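PDB 4OVK: periplasmic binding protein from Veillonella parvula, which probably captures a small ligand, such as a metal chelate or cofactor, in the periplasm and delivers it to an ABC transporter for uptake. Local coordinates for residues L200-T203 against E208-A211; S196-M201 against G216-V221; A165-K170 against M288-G293; Y276-D279 against V283-P286. All blocks are in the same frame, centred on the assembly; numbering follows the deposited sequence. Where two conformers were deposited one is given.

Contact 1: residues L200-T203 against E208-A211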
loop_
_atom_site.group_PDB
_atom_site.type_symbol
_atom_site.label_atom_id
_atom_site.label_comp_id
_atom_site.label_asym_id
_atom_site.label_seq_id
_atom_site.Cartn_x
_atom_site.Cartn_y
_atom_site.Cartn_z
ATOM N N LEU A 200 8.334 -3.162 -10.994
ATOM C CA LEU A 200 7.425 -4.181 -11.518
ATOM C C LEU A 200 6.122 -3.529 -11.978
ATOM O O LEU A 200 5.596 -3.881 -13.025
ATOM C CB LEU A 200 7.107 -5.267 -10.475
ATOM C CG LEU A 200 8.267 -6.119 -9.957
ATOM C CD1 LEU A 200 7.735 -7.122 -8.940
ATOM C CD2 LEU A 200 9.007 -6.824 -11.087
HETATM N N MSE A 201 5.612 -2.577 -11.196
HETATM C CA MSE A 201 4.337 -1.907 -11.528
HETATM C C MSE A 201 4.512 -1.046 -12.772
HETATM O O MSE A 201 3.643 -1.015 -13.650
HETATM C CB MSE A 201 3.786 -1.106 -10.330
HETATM C CG MSE A 201 3.165 -2.050 -9.292
HETATM SE SE MSE A 201 2.070 -1.058 -7.985
HETATM C CE MSE A 201 3.726 -0.237 -7.315
ATOM N N ILE A 202 5.643 -0.363 -12.879
ATOM C CA ILE A 202 5.940 0.428 -14.087
ATOM C C ILE A 202 5.965 -0.471 -15.337
ATOM O O ILE A 202 5.364 -0.142 -16.381
ATOM C CB ILE A 202 7.258 1.227 -13.925
ATOM C CG1 ILE A 202 7.027 2.421 -12.989
ATOM C CG2 ILE A 202 7.779 1.722 -15.275
ATOM C CD1 ILE A 202 8.292 3.122 -12.532
ATOM N N THR A 203 6.629 -1.620 -15.218
ATOM C CA THR A 203 6.740 -2.554 -16.339
ATOM C C THR A 203 5.362 -3.103 -16.714
ATOM O O THR A 203 5.018 -3.145 -17.887
ATOM C CB THR A 203 7.691 -3.722 -16.008
ATOM O OG1 THR A 203 9.026 -3.221 -15.850
ATOM C CG2 THR A 203 7.679 -4.776 -17.117
ATOM N N GLU A 208 8.943 2.102 -19.327
ATOM C CA GLU A 208 10.332 1.699 -19.168
ATOM C C GLU A 208 10.815 2.332 -17.879
ATOM O O GLU A 208 10.560 3.504 -17.630
ATOM C CB GLU A 208 11.195 2.161 -20.348
ATOM C CG GLU A 208 12.690 1.923 -20.147
ATOM C CD GLU A 208 13.551 2.336 -21.329
ATOM O OE1 GLU A 208 13.002 2.739 -22.384
ATOM O OE2 GLU A 208 14.799 2.259 -21.197
ATOM N N ASN A 209 11.519 1.558 -17.063
ATOM C CA ASN A 209 12.120 2.083 -15.848
ATOM C C ASN A 209 13.371 2.911 -16.120
ATOM O O ASN A 209 14.398 2.376 -16.548
ATOM C CB ASN A 209 12.458 0.930 -14.924
ATOM C CG ASN A 209 11.236 0.378 -14.256
ATOM O OD1 ASN A 209 10.595 1.078 -13.474
ATOM N ND2 ASN A 209 10.882 -0.864 -14.574
ATOM N N ALA A 210 13.288 4.212 -15.850
ATOM C CA ALA A 210 14.456 5.096 -15.939
ATOM C C ALA A 210 15.627 4.570 -15.108
ATOM O O ALA A 210 16.773 4.657 -15.540
ATOM C CB ALA A 210 14.100 6.514 -15.499
ATOM N N ALA A 211 15.326 4.022 -13.926
ATOM C CA ALA A 211 16.345 3.516 -12.989
ATOM C C ALA A 211 16.544 1.991 -13.070
ATOM O O ALA A 211 16.946 1.353 -12.095
ATOM C CB ALA A 211 15.972 3.922 -11.575
#
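I202 and T203 on helix 197-204 meet N209 on strand 208-209, through close van der Waals packing around a polar oxygen and a separate polar part. The packing belongs to I202, whose CA-CB bond points at the strand. Its methyls embrace the amide oxygen of N209: I202 CD1 lies 3.2 Å from N209 OD1, and I202 CG2 approaches the same oxygen to 3.4 Å. With CG2 anti to the backbone N of I202, this methyl also packs on the strand backbone, 4.0 Å from the carbonyl carbon of E208. A beta-branched residue suits the place because its two branches cover the amide and the adjoining peptide together.

The polar part lies on the other branch of the amide. N209 ND2 donates to the carbonyl O of Q199, one turn before T203, and T203 OG1 bonds to that same carbonyl. The two side-chain atoms that share this acceptor, T203 OG1 and N209 ND2, come within 3.3 Å of each other. Asparagine is long enough to span from strand to helix and tie them through a backbone group.

Strand 208-209 is the outermost strand of a parallel four-stranded sheet; E208 pairs with P179 and V181, and A210 with V181, at the start of strand 180-184. Helix 197-204 connects these two strands in a beta-alpha-beta crossover, and its I202 packs on both V181 and M292 of helix 285-296.

Contact 2: residues S196-M201 against G216-V221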
loop_
_atom_site.group_PDB
_atom_site.type_symbol
_atom_site.label_atom_id
_atom_site.label_comp_id
_atom_site.label_asym_id
_atom_site.label_seq_id
_atom_site.Cartn_x
_atom_site.Cartn_y
_atom_site.Cartn_z
ATOM N N SER A 196 12.572 -2.996 -6.442
ATOM C CA SER A 196 11.298 -2.482 -5.916
ATOM C C SER A 196 10.099 -3.032 -6.669
ATOM O O SER A 196 10.162 -3.285 -7.877
ATOM C CB SER A 196 11.250 -0.956 -5.994
ATOM O OG SER A 196 11.237 -0.526 -7.343
ATOM N N VAL A 197 8.994 -3.191 -5.949
ATOM C CA VAL A 197 7.707 -3.481 -6.576
ATOM C C VAL A 197 7.290 -2.350 -7.524
ATOM O O VAL A 197 6.595 -2.587 -8.516
ATOM C CB VAL A 197 6.600 -3.713 -5.526
ATOM C CG1 VAL A 197 6.341 -2.449 -4.705
ATOM C CG2 VAL A 197 5.324 -4.218 -6.195
ATOM N N ASN A 198 7.726 -1.130 -7.232
ATOM C CA ASN A 198 7.406 0.015 -8.099
ATOM C C ASN A 198 7.901 -0.185 -9.541
ATOM O O ASN A 198 7.225 0.202 -10.493
ATOM C CB ASN A 198 7.989 1.318 -7.529
ATOM C CG ASN A 198 7.644 1.524 -6.069
ATOM O OD1 ASN A 198 8.220 0.884 -5.182
ATOM N ND2 ASN A 198 6.703 2.404 -5.809
ATOM N N GLN A 199 9.073 -0.795 -9.710
ATOM C CA GLN A 199 9.574 -1.058 -11.068
ATOM C C GLN A 199 8.763 -2.158 -11.760
ATOM O O GLN A 199 8.501 -2.069 -12.962
ATOM C CB GLN A 199 11.074 -1.352 -11.081
ATOM C CG GLN A 199 11.897 -0.104 -10.768
ATOM C CD GLN A 199 13.257 -0.044 -11.451
ATOM O OE1 GLN A 199 13.600 -0.872 -12.314
ATOM N NE2 GLN A 199 14.049 0.956 -11.062
ATOM N N LEU A 200 8.334 -3.162 -10.994
ATOM C CA LEU A 200 7.425 -4.181 -11.518
ATOM C C LEU A 200 6.122 -3.529 -11.978
ATOM O O LEU A 200 5.596 -3.881 -13.025
ATOM C CB LEU A 200 7.107 -5.267 -10.475
ATOM C CG LEU A 200 8.267 -6.119 -9.957
ATOM C CD1 LEU A 200 7.735 -7.122 -8.940
ATOM C CD2 LEU A 200 9.007 -6.824 -11.087
HETATM N N MSE A 201 5.612 -2.577 -11.196
HETATM C CA MSE A 201 4.337 -1.907 -11.528
HETATM C C MSE A 201 4.512 -1.046 -12.772
HETATM O O MSE A 201 3.643 -1.015 -13.650
HETATM C CB MSE A 201 3.786 -1.106 -10.330
HETATM C CG MSE A 201 3.165 -2.050 -9.292
HETATM SE SE MSE A 201 2.070 -1.058 -7.985
HETATM C CE MSE A 201 3.726 -0.237 -7.315
ATOM N N GLY A 216 18.593 -2.231 -5.713
ATOM C CA GLY A 216 17.964 -1.913 -4.419
ATOM C C GLY A 216 16.495 -1.561 -4.554
ATOM O O GLY A 216 15.979 -1.474 -5.675
ATOM N N SER A 217 15.809 -1.364 -3.424
ATOM C CA SER A 217 14.393 -0.976 -3.460
ATOM C C SER A 217 14.254 0.547 -3.580
ATOM O O SER A 217 13.612 1.038 -4.514
ATOM C CB SER A 217 13.612 -1.543 -2.264
ATOM O OG SER A 217 14.092 -1.049 -1.033
ATOM N N TRP A 218 14.867 1.275 -2.647
ATOM C CA TRP A 218 14.978 2.736 -2.702
ATOM C C TRP A 218 16.462 3.105 -2.628
ATOM O O TRP A 218 17.149 2.761 -1.663
ATOM C CB TRP A 218 14.213 3.390 -1.545
ATOM C CG TRP A 218 12.702 3.172 -1.585
ATOM C CD1 TRP A 218 11.964 2.377 -0.753
ATOM C CD2 TRP A 218 11.768 3.759 -2.501
ATOM N NE1 TRP A 218 10.637 2.429 -1.095
ATOM C CE2 TRP A 218 10.486 3.269 -2.164
ATOM C CE3 TRP A 218 11.893 4.640 -3.577
ATOM C CZ2 TRP A 218 9.334 3.636 -2.859
ATOM C CZ3 TRP A 218 10.750 5.010 -4.271
ATOM C CH2 TRP A 218 9.482 4.508 -3.908
ATOM N N THR A 219 16.955 3.814 -3.637
ATOM C CA THR A 219 18.393 4.029 -3.788
ATOM C C THR A 219 18.727 5.466 -4.185
ATOM O O THR A 219 18.110 6.023 -5.095
ATOM C CB THR A 219 18.947 3.068 -4.849
ATOM O OG1 THR A 219 18.687 1.717 -4.441
ATOM C CG2 THR A 219 20.450 3.277 -5.062
ATOM N N LYS A 220 19.712 6.053 -3.508
ATOM C CA LYS A 220 20.141 7.412 -3.813
ATOM C C LYS A 220 21.009 7.417 -5.078
ATOM O O LYS A 220 21.898 6.582 -5.238
ATOM C CB LYS A 220 20.897 8.033 -2.624
ATOM C CG LYS A 220 21.330 9.471 -2.873
ATOM C CD LYS A 220 21.646 10.235 -1.596
ATOM C CE LYS A 220 21.929 11.695 -1.921
ATOM N NZ LYS A 220 22.255 12.507 -0.714
ATOM N N VAL A 221 20.730 8.364 -5.971
ATOM C CA VAL A 221 21.481 8.539 -7.214
ATOM C C VAL A 221 21.884 10.009 -7.367
ATOM O O VAL A 221 21.536 10.844 -6.529
ATOM C CB VAL A 221 20.662 8.069 -8.445
ATOM C CG1 VAL A 221 20.206 6.622 -8.261
ATOM C CG2 VAL A 221 19.466 8.984 -8.718
#
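N198 and W218 are brought together by first torsions that place CG of each beside its own backbone N; for N198 chi1 is -50°, and its amide is carried from the helix start toward the six-membered part of the indole. The amide and ring planes stand 60° apart and the side chains run roughly at right angles. N198 OD1 comes 3.8 Å from W218 CZ2, while N198 ND2 is 4.0 Å from W218 CH2, a van der Waals contact by both ends of the amide. The amide nitrogen also makes a weak bond to the carbonyl O of D279.

S196 is the N-cap of helix 197-204. Its hydroxyl, held between the backbone N and carbonyl carbon, accepts from Q199 N at 3.2 Å (148° at the hydrogen) and is bonded to G193 O as well. Serine suits this place because a short hydroxyl satisfies an N-H of the first turn. The carbon side of the same residue rests against the loop residue ahead of the strand: S196 CB lies 3.4 Å from S217 O.

G216 has a positive phi at which a beta carbon would be jammed against the preceding carbonyl, which explains glycine just before the strand.

Strand 218-220 pairs antiparallel with strand 190-192, through backbone bonds such as that of T219 with V191. W218 reaches T190 and A192 of that neighbour and meets the ring of F239 edge-to-face. Helix 197-204, which follows strand 190-192 in the chain, lies with its first turn against this small two-stranded sheet.

Contact 3: residues A165-K170 against M288-G293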
loop_
_atom_site.group_PDB
_atom_site.type_symbol
_atom_site.label_atom_id
_atom_site.label_comp_id
_atom_site.label_asym_id
_atom_site.label_seq_id
_atom_site.Cartn_x
_atom_site.Cartn_y
_atom_site.Cartn_z
ATOM N N ALA A 165 -5.227 -10.578 -13.856
ATOM C CA ALA A 165 -5.543 -11.186 -15.151
ATOM C C ALA A 165 -5.778 -10.117 -16.212
ATOM O O ALA A 165 -5.341 -10.276 -17.343
ATOM C CB ALA A 165 -6.760 -12.092 -15.048
ATOM N N TYR A 166 -6.471 -9.038 -15.846
ATOM C CA TYR A 166 -6.702 -7.924 -16.785
ATOM C C TYR A 166 -5.383 -7.325 -17.283
ATOM O O TYR A 166 -5.179 -7.160 -18.481
ATOM C CB TYR A 166 -7.583 -6.857 -16.137
ATOM C CG TYR A 166 -7.650 -5.541 -16.884
ATOM C CD1 TYR A 166 -8.549 -5.354 -17.928
ATOM C CD2 TYR A 166 -6.809 -4.487 -16.548
ATOM C CE1 TYR A 166 -8.614 -4.151 -18.611
ATOM C CE2 TYR A 166 -6.862 -3.282 -17.224
ATOM C CZ TYR A 166 -7.768 -3.128 -18.269
ATOM O OH TYR A 166 -7.842 -1.950 -18.963
ATOM N N PHE A 167 -4.476 -7.020 -16.368
ATOM C CA PHE A 167 -3.178 -6.465 -16.761
ATOM C C PHE A 167 -2.299 -7.475 -17.518
ATOM O O PHE A 167 -1.575 -7.088 -18.427
ATOM C CB PHE A 167 -2.452 -5.839 -15.562
ATOM C CG PHE A 167 -3.009 -4.496 -15.170
ATOM C CD1 PHE A 167 -2.649 -3.357 -15.872
ATOM C CD2 PHE A 167 -3.928 -4.376 -14.138
ATOM C CE1 PHE A 167 -3.176 -2.120 -15.546
ATOM C CE2 PHE A 167 -4.465 -3.143 -13.807
ATOM C CZ PHE A 167 -4.091 -2.014 -14.512
ATOM N N LYS A 168 -2.376 -8.764 -17.184
ATOM C CA LYS A 168 -1.613 -9.754 -17.957
ATOM C C LYS A 168 -2.133 -9.818 -19.382
ATOM O O LYS A 168 -1.354 -9.977 -20.323
ATOM C CB LYS A 168 -1.663 -11.158 -17.339
ATOM C CG LYS A 168 -1.044 -11.270 -15.953
ATOM C CD LYS A 168 0.472 -11.149 -15.962
ATOM C CE LYS A 168 1.142 -12.488 -16.204
ATOM N NZ LYS A 168 2.612 -12.350 -16.408
ATOM N N GLN A 169 -3.449 -9.686 -19.547
ATOM C CA GLN A 169 -4.054 -9.866 -20.862
ATOM C C GLN A 169 -3.728 -8.644 -21.707
ATOM O O GLN A 169 -3.383 -8.774 -22.853
ATOM C CB GLN A 169 -5.567 -10.073 -20.754
ATOM C CG GLN A 169 -6.235 -10.593 -22.023
ATOM C CD GLN A 169 -6.531 -9.502 -23.043
ATOM O OE1 GLN A 169 -6.805 -8.347 -22.689
ATOM N NE2 GLN A 169 -6.480 -9.866 -24.318
ATOM N N LYS A 170 -3.810 -7.455 -21.119
ATOM C CA LYS A 170 -3.417 -6.247 -21.844
ATOM C C LYS A 170 -1.952 -6.317 -22.279
ATOM O O LYS A 170 -1.592 -5.816 -23.343
ATOM C CB LYS A 170 -3.674 -4.995 -21.007
ATOM C CG LYS A 170 -5.146 -4.682 -20.805
ATOM C CD LYS A 170 -5.823 -4.229 -22.087
ATOM C CE LYS A 170 -7.289 -3.911 -21.836
ATOM N NZ LYS A 170 -7.941 -3.366 -23.052
HETATM N N MSE A 288 -4.266 1.468 -7.743
HETATM C CA MSE A 288 -2.996 2.092 -8.099
HETATM C C MSE A 288 -2.564 1.683 -9.491
HETATM O O MSE A 288 -2.099 2.512 -10.261
HETATM C CB MSE A 288 -1.940 1.713 -7.075
HETATM C CG MSE A 288 -0.544 2.182 -7.460
HETATM SE SE MSE A 288 -0.438 4.136 -7.702
HETATM C CE MSE A 288 1.449 4.338 -7.189
HETATM N N MSE A 289 -2.735 0.410 -9.836
HETATM C CA MSE A 289 -2.349 -0.084 -11.163
HETATM C C MSE A 289 -3.178 0.593 -12.244
HETATM O O MSE A 289 -2.675 0.970 -13.317
HETATM C CB MSE A 289 -2.531 -1.598 -11.224
HETATM C CG MSE A 289 -1.579 -2.277 -10.272
HETATM SE SE MSE A 289 0.179 -2.404 -11.114
HETATM C CE MSE A 289 0.276 -4.325 -10.683
ATOM N N LYS A 290 -4.450 0.799 -11.946
ATOM C CA LYS A 290 -5.340 1.492 -12.868
ATOM C C LYS A 290 -4.965 2.959 -13.083
ATOM O O LYS A 290 -4.990 3.434 -14.221
ATOM C CB LYS A 290 -6.787 1.337 -12.438
ATOM C CG LYS A 290 -7.328 -0.028 -12.841
ATOM C CD LYS A 290 -8.761 -0.269 -12.429
ATOM C CE LYS A 290 -9.306 -1.439 -13.244
ATOM N NZ LYS A 290 -10.725 -1.778 -12.952
ATOM N N TRP A 291 -4.568 3.644 -12.017
ATOM C CA TRP A 291 -4.084 5.017 -12.111
ATOM C C TRP A 291 -2.834 5.080 -13.001
ATOM O O TRP A 291 -2.780 5.887 -13.938
ATOM C CB TRP A 291 -3.818 5.576 -10.716
ATOM C CG TRP A 291 -3.348 6.973 -10.667
ATOM C CD1 TRP A 291 -4.110 8.101 -10.797
ATOM C CD2 TRP A 291 -2.005 7.416 -10.459
ATOM N NE1 TRP A 291 -3.321 9.218 -10.695
ATOM C CE2 TRP A 291 -2.024 8.821 -10.473
ATOM C CE3 TRP A 291 -0.788 6.762 -10.256
ATOM C CZ2 TRP A 291 -0.872 9.577 -10.298
ATOM C CZ3 TRP A 291 0.350 7.509 -10.088
ATOM C CH2 TRP A 291 0.300 8.904 -10.086
HETATM N N MSE A 292 -1.858 4.213 -12.736
HETATM C CA MSE A 292 -0.600 4.212 -13.482
HETATM C C MSE A 292 -0.827 3.885 -14.932
HETATM O O MSE A 292 -0.247 4.519 -15.817
HETATM C CB MSE A 292 0.376 3.198 -12.887
HETATM C CG MSE A 292 0.803 3.661 -11.498
HETATM SE SE MSE A 292 2.131 2.414 -10.776
HETATM C CE MSE A 292 3.400 2.583 -12.263
ATOM N N GLY A 293 -1.665 2.891 -15.192
ATOM C CA GLY A 293 -1.981 2.493 -16.576
ATOM C C GLY A 293 -2.484 3.652 -17.418
ATOM O O GLY A 293 -2.066 3.849 -18.576
#
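M289 is the first residue of helix 285-296 to meet F167. Its CB rests 3.6 Å from F167 CE2, and its carbonyl O is 3.5 Å from F167 CZ, so the ring leans against both backbone and side chain. Beyond CB the chain bends, with chi2 at -81°, and the bend turns the selenium back from the other helix. The selenium of this selenomethionine nevertheless stays 5.3 Å from the ring centroid and 4° off the ring normal, a Met-aromatic contact at long range. A flexible, polarisable side chain suits a place where it must follow a ring and also touch M201 of helix 197-204.

K290 comes next, offering its aliphatic part: CG lies 4.1 Å from F167 CZ. The extended chain then runs away from the ring, and the charged NZ forms a salt bridge with D309 and also bonds a triethylene glycol that probably came from the crystallisation liquor.

The partner helix, 150-170, is the long connector between the two lobes that marks the periplasmic binding proteins of this class, and 165-170 is its last stretch. F167 has CG anti to its carbonyl carbon (chi1 -76°), which sends the ring out from the connector to helix 285-296 of the second lobe. Y166 CD2 sits 3.7 Å above one face of this ring, toward the rim, while the inclined ring of F301 and the side chain of M204 also touch F167.

One turn past M289 comes G293, where the lack of a side chain leaves room for the F167 ring, whose CE1 lies in the direction a beta carbon would take.

Contact 4: residues Y276-D279 against V283-P286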
loop_
_atom_site.group_PDB
_atom_site.type_symbol
_atom_site.label_atom_id
_atom_site.label_comp_id
_atom_site.label_asym_id
_atom_site.label_seq_id
_atom_site.Cartn_x
_atom_site.Cartn_y
_atom_site.Cartn_z
ATOM N N TYR A 276 -4.211 3.569 2.785
ATOM C CA TYR A 276 -2.792 3.466 3.107
ATOM C C TYR A 276 -2.100 3.943 1.833
ATOM O O TYR A 276 -2.754 4.077 0.769
ATOM C CB TYR A 276 -2.409 2.014 3.459
ATOM C CG TYR A 276 -1.037 1.899 4.093
ATOM C CD1 TYR A 276 -0.800 2.378 5.378
ATOM C CD2 TYR A 276 0.032 1.354 3.398
ATOM C CE1 TYR A 276 0.457 2.309 5.947
ATOM C CE2 TYR A 276 1.287 1.264 3.968
ATOM C CZ TYR A 276 1.495 1.750 5.234
ATOM O OH TYR A 276 2.750 1.671 5.788
ATOM N N ARG A 277 -0.818 4.254 1.902
ATOM C CA ARG A 277 -0.168 4.694 0.668
ATOM C C ARG A 277 -0.135 3.549 -0.356
ATOM O O ARG A 277 -0.140 2.363 -0.012
ATOM C CB ARG A 277 1.198 5.320 0.908
ATOM C CG ARG A 277 2.232 4.382 1.445
ATOM C CD ARG A 277 3.448 5.146 1.953
ATOM N NE ARG A 277 4.331 4.206 2.618
ATOM C CZ ARG A 277 4.835 4.332 3.845
ATOM N NH1 ARG A 277 5.614 3.370 4.315
ATOM N NH2 ARG A 277 4.591 5.401 4.598
ATOM N N TRP A 278 -0.176 3.940 -1.618
ATOM C CA TRP A 278 -0.278 3.009 -2.720
ATOM C C TRP A 278 1.086 2.673 -3.313
ATOM O O TRP A 278 1.159 1.952 -4.303
ATOM C CB TRP A 278 -1.206 3.604 -3.787
ATOM C CG TRP A 278 -2.658 3.586 -3.439
ATOM C CD1 TRP A 278 -3.224 3.223 -2.236
ATOM C CD2 TRP A 278 -3.747 3.974 -4.289
ATOM N NE1 TRP A 278 -4.595 3.351 -2.305
ATOM C CE2 TRP A 278 -4.939 3.805 -3.553
ATOM C CE3 TRP A 278 -3.832 4.438 -5.615
ATOM C CZ2 TRP A 278 -6.198 4.089 -4.090
ATOM C CZ3 TRP A 278 -5.094 4.720 -6.146
ATOM C CH2 TRP A 278 -6.252 4.540 -5.383
ATOM N N ASP A 279 2.147 3.165 -2.663
ATOM C CA ASP A 279 3.535 3.047 -3.122
ATOM C C ASP A 279 4.103 1.640 -2.985
ATOM O O ASP A 279 5.134 1.354 -3.587
ATOM C CB ASP A 279 4.446 4.000 -2.332
ATOM C CG ASP A 279 4.032 5.481 -2.464
ATOM O OD1 ASP A 279 4.143 6.067 -3.558
ATOM O OD2 ASP A 279 3.596 6.058 -1.459
ATOM N N VAL A 283 -4.215 -3.418 0.012
ATOM C CA VAL A 283 -5.520 -3.929 -0.405
ATOM C C VAL A 283 -6.088 -3.170 -1.643
ATOM O O VAL A 283 -6.841 -3.712 -2.447
ATOM C CB VAL A 283 -6.487 -3.938 0.808
ATOM C CG1 VAL A 283 -7.206 -2.607 0.981
ATOM C CG2 VAL A 283 -7.471 -5.072 0.692
ATOM N N GLU A 284 -5.663 -1.933 -1.810
ATOM C CA GLU A 284 -6.095 -1.080 -2.919
ATOM C C GLU A 284 -5.110 -1.062 -4.119
ATOM O O GLU A 284 -5.285 -0.290 -5.059
ATOM C CB GLU A 284 -6.336 0.325 -2.384
ATOM C CG GLU A 284 -7.432 0.353 -1.323
ATOM C CD GLU A 284 -7.600 1.679 -0.613
ATOM O OE1 GLU A 284 -6.681 2.517 -0.632
ATOM O OE2 GLU A 284 -8.648 1.859 0.027
ATOM N N THR A 285 -4.098 -1.918 -4.107
ATOM C CA THR A 285 -3.121 -1.968 -5.208
ATOM C C THR A 285 -3.738 -2.018 -6.622
ATOM O O THR A 285 -3.234 -1.334 -7.519
ATOM C CB THR A 285 -2.100 -3.100 -5.022
ATOM O OG1 THR A 285 -1.292 -2.819 -3.873
ATOM C CG2 THR A 285 -1.192 -3.241 -6.245
ATOM N N PRO A 286 -4.817 -2.786 -6.827
ATOM C CA PRO A 286 -5.418 -2.753 -8.173
ATOM C C PRO A 286 -5.850 -1.354 -8.645
ATOM O O PRO A 286 -5.831 -1.076 -9.856
ATOM C CB PRO A 286 -6.633 -3.676 -8.035
ATOM C CG PRO A 286 -6.241 -4.633 -6.989
ATOM C CD PRO A 286 -5.436 -3.839 -5.990
HETATM O O HOH W 1 0.015 -0.427 -4.902
#
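W278 and E284 meet with the carbonyl O of E284 over one face of the indole, where the backbones draw together: the CA atoms of W278 and T285 are 6.2 Å apart. In this periplasmic binding protein the loop that follows strand 268-270 folds back here over the N terminus of helix 285-296, into which it leads. E284 holds the N-cap position, near the middle of the molecule. P286 suits the first helical turn, where a residue without an N-H costs no helix bond.

The side chains are joined by one short, fairly straight hydrogen bond. W278 NE1 donates to E284 OE1 at 2.8 Å, with an angle of 162° at the hydrogen. The oxygen lies in the plane of the ring, at its edge, and is met on its anti side, 17° out of the carboxylate plane. Ring and carboxylate planes are 85° apart. E284 CB also lies near the indole, 3.5 Å from W278 NE1.

The carboxylate is well supplied with donors. OE1 also accepts from I275 N, and OE2 is bonded to Y318 OH of helix 306-318, and weakly to Y314 OH. Buried beside a helix start, it is probably kept ionised by these donors. V283 turns its carbonyl to H160 of helix 150-170, which places the turn against the connector helix.

A water links the two segments: it donates to W278 O at 2.7 Å and lies 2.9 Å from T285 OG1.

Contact 3 opens first, at 165-170 on the helix that leaves the first lobe, and closes the longest loop at 288-293, enclosing the other three. Within it, contact 2 joins 196-201 to 216-221, and contact 1 forms a shorter loop inside that span; the two share L200 and M201 on helix 197-204. Contact 4 follows in series, closing a short turn at the start of helix 285-296, a helix also used by contact 3. None of the loops cross. M201 is the spatial hub: its CG lies 3.5 Å from M289 SE, coupling contacts 1 and 2 to contact 3. Together they tie the second lobe's sheets and helices to the connector and to the loop near the centre of the molecule.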